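Local coordinates for molybdate-binding protein MolA (Haemophilus influenzae, PDB 3PSH) that binds molybdate or tungstate in the periplasm and serves a low-affinity ABC transporter that imports molybdate, at residues G176-D181 with A296-R301. Numbering follows the deposited sequence.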
loop_
_atom_site.group_PDB
_atom_site.type_symbol
_atom_site.label_atom_id
_atom_site.label_comp_id
_atom_site.label_asym_id
_atom_site.label_seq_id
_atom_site.Cartn_x
_atom_site.Cartn_y
_atom_site.Cartn_z
ATOM N N GLY A 176 -21.803 -11.114 -0.645
ATOM C CA GLY A 176 -21.833 -12.441 0.044
ATOM C C GLY A 176 -22.343 -13.660 -0.702
ATOM O O GLY A 176 -22.018 -14.811 -0.280
ATOM N N ASP A 177 -23.140 -13.419 -1.770
ATOM C CA ASP A 177 -23.624 -14.506 -2.689
ATOM C C ASP A 177 -22.801 -14.734 -3.934
ATOM O O ASP A 177 -23.154 -15.564 -4.797
ATOM C CB ASP A 177 -25.044 -14.191 -3.151
ATOM C CG ASP A 177 -25.085 -12.918 -4.006
ATOM O OD1 ASP A 177 -24.519 -11.899 -3.585
ATOM O OD2 ASP A 177 -25.699 -12.961 -5.047
ATOM N N VAL A 178 -21.667 -14.050 -4.068
ATOM C CA VAL A 178 -20.831 -14.327 -5.212
ATOM C C VAL A 178 -20.022 -15.622 -5.094
ATOM O O VAL A 178 -19.020 -15.706 -4.364
ATOM C CB VAL A 178 -19.919 -13.129 -5.534
ATOM C CG1 VAL A 178 -19.095 -13.412 -6.761
ATOM C CG2 VAL A 178 -20.800 -11.895 -5.769
ATOM N N SER A 179 -20.416 -16.586 -5.931
ATOM C CA SER A 179 -19.798 -17.864 -5.874
ATOM C C SER A 179 -18.412 -17.885 -6.522
ATOM O O SER A 179 -18.079 -17.002 -7.354
ATOM C CB SER A 179 -20.652 -18.948 -6.546
ATOM O OG SER A 179 -20.802 -18.725 -7.961
ATOM N N ALA A 180 -17.613 -18.903 -6.149
ATOM C CA ALA A 180 -16.272 -18.963 -6.726
ATOM C C ALA A 180 -16.275 -19.046 -8.226
ATOM O O ALA A 180 -15.282 -18.617 -8.861
ATOM C CB ALA A 180 -15.382 -20.115 -6.104
ATOM N N ASP A 181 -17.265 -19.717 -8.831
ATOM C CA ASP A 181 -17.171 -19.814 -10.286
ATOM C C ASP A 181 -17.518 -18.433 -10.978
ATOM O O ASP A 181 -17.123 -18.234 -12.133
ATOM C CB ASP A 181 -18.020 -20.996 -10.754
ATOM C CG ASP A 181 -18.115 -21.099 -12.283
ATOM O OD1 ASP A 181 -17.204 -21.680 -12.896
ATOM O OD2 ASP A 181 -19.049 -20.491 -12.838
ATOM N N ALA A 296 -17.337 -0.755 -9.670
ATOM C CA ALA A 296 -16.935 -0.901 -11.044
ATOM C C ALA A 296 -17.424 -2.259 -11.584
ATOM O O ALA A 296 -17.785 -2.384 -12.748
ATOM C CB ALA A 296 -15.360 -0.740 -11.182
ATOM N N LEU A 297 -17.350 -3.290 -10.766
ATOM C CA LEU A 297 -17.558 -4.664 -11.247
ATOM C C LEU A 297 -19.048 -5.057 -10.971
ATOM O O LEU A 297 -19.545 -5.936 -11.721
ATOM C CB LEU A 297 -16.711 -5.697 -10.472
ATOM C CG LEU A 297 -15.192 -5.483 -10.579
ATOM C CD1 LEU A 297 -14.520 -6.604 -9.723
ATOM C CD2 LEU A 297 -14.722 -5.465 -12.056
ATOM N N TYR A 298 -19.695 -4.464 -9.924
ATOM C CA TYR A 298 -21.128 -4.744 -9.643
ATOM C C TYR A 298 -21.868 -3.485 -9.510
ATOM O O TYR A 298 -22.467 -3.224 -8.472
ATOM C CB TYR A 298 -21.294 -5.575 -8.366
ATOM C CG TYR A 298 -20.495 -6.903 -8.385
ATOM C CD1 TYR A 298 -21.114 -8.125 -8.768
ATOM C CD2 TYR A 298 -19.111 -6.914 -8.080
ATOM C CE1 TYR A 298 -20.341 -9.316 -8.781
ATOM C CE2 TYR A 298 -18.384 -8.101 -8.082
ATOM C CZ TYR A 298 -19.009 -9.318 -8.483
ATOM O OH TYR A 298 -18.390 -10.561 -8.583
ATOM N N PRO A 299 -21.909 -2.668 -10.617
ATOM C CA PRO A 299 -22.557 -1.322 -10.446
ATOM C C PRO A 299 -24.033 -1.391 -9.953
ATOM O O PRO A 299 -24.457 -0.539 -9.182
ATOM C CB PRO A 299 -22.505 -0.741 -11.826
ATOM C CG PRO A 299 -22.366 -2.014 -12.821
ATOM C CD PRO A 299 -21.414 -2.898 -11.985
ATOM N N GLN A 300 -24.759 -2.444 -10.350
ATOM C CA GLN A 300 -26.195 -2.499 -10.026
ATOM C C GLN A 300 -26.422 -2.880 -8.598
ATOM O O GLN A 300 -27.579 -2.928 -8.172
ATOM C CB GLN A 300 -26.852 -3.548 -10.949
ATOM C CG GLN A 300 -26.765 -3.136 -12.461
ATOM C CD GLN A 300 -26.953 -1.608 -12.646
ATOM O OE1 GLN A 300 -27.812 -0.946 -11.991
ATOM N NE2 GLN A 300 -26.070 -1.005 -13.526
ATOM N N ARG A 301 -25.316 -3.165 -7.847
ATOM C CA ARG A 301 -25.511 -3.515 -6.415
ATOM C C ARG A 301 -25.150 -2.365 -5.517
ATOM O O ARG A 301 -25.339 -2.509 -4.295
ATOM C CB ARG A 301 -24.726 -4.733 -5.918
ATOM C CG ARG A 301 -25.061 -6.028 -6.616
ATOM C CD ARG A 301 -24.108 -7.212 -6.133
ATOM N NE ARG A 301 -24.520 -8.411 -6.856
ATOM C CZ ARG A 301 -24.548 -9.638 -6.303
ATOM N NH1 ARG A 301 -24.219 -9.793 -5.047
ATOM N NH2 ARG A 301 -24.980 -10.732 -6.954
#
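Val-178 faces Tyr-298 with their CA atoms 10.6 Å apart, a spacing bridged by side chains, with the long Tyr-298 and Arg-301 doing most of the reaching. In this periplasmic binding protein fold, the contact joins the loop between helix 168-175 and strand 184-188, a strand of one of the two parallel sheets, to the turn that ends helix 283-297, at the surface and away from the molybdate pocket. Arg-301, on a short 3-10 turn, reaches across with its chain extended from CG to NE and takes the Asp-177 carboxylate end-on. Arg-301 NH1 donates to the syn lone pair of Asp-177 OD1 at 2.6 Å, while Arg-301 NH2 reaches Asp-177 OD2 at 3.0 Å, somewhat out of the carboxylate plane. This bidentate salt bridge holds the two groups almost coplanar, 13° apart. NH1 also donates to the backbone O of Arg-174, which ties the guanidinium to the C-terminal end of helix 168-175 as well. Val-178 packs beside the bridge: CG2 lies over one face of the guanidinium and meets CE1 of Tyr-298 obliquely at 4.0 Å. The Tyr-298 hydroxyl is hydrogen-bonded to Gly-210 O, and chi1 of -178° directs CG1 of Val-178 to within 3.5 Å of Tyr-298 OH.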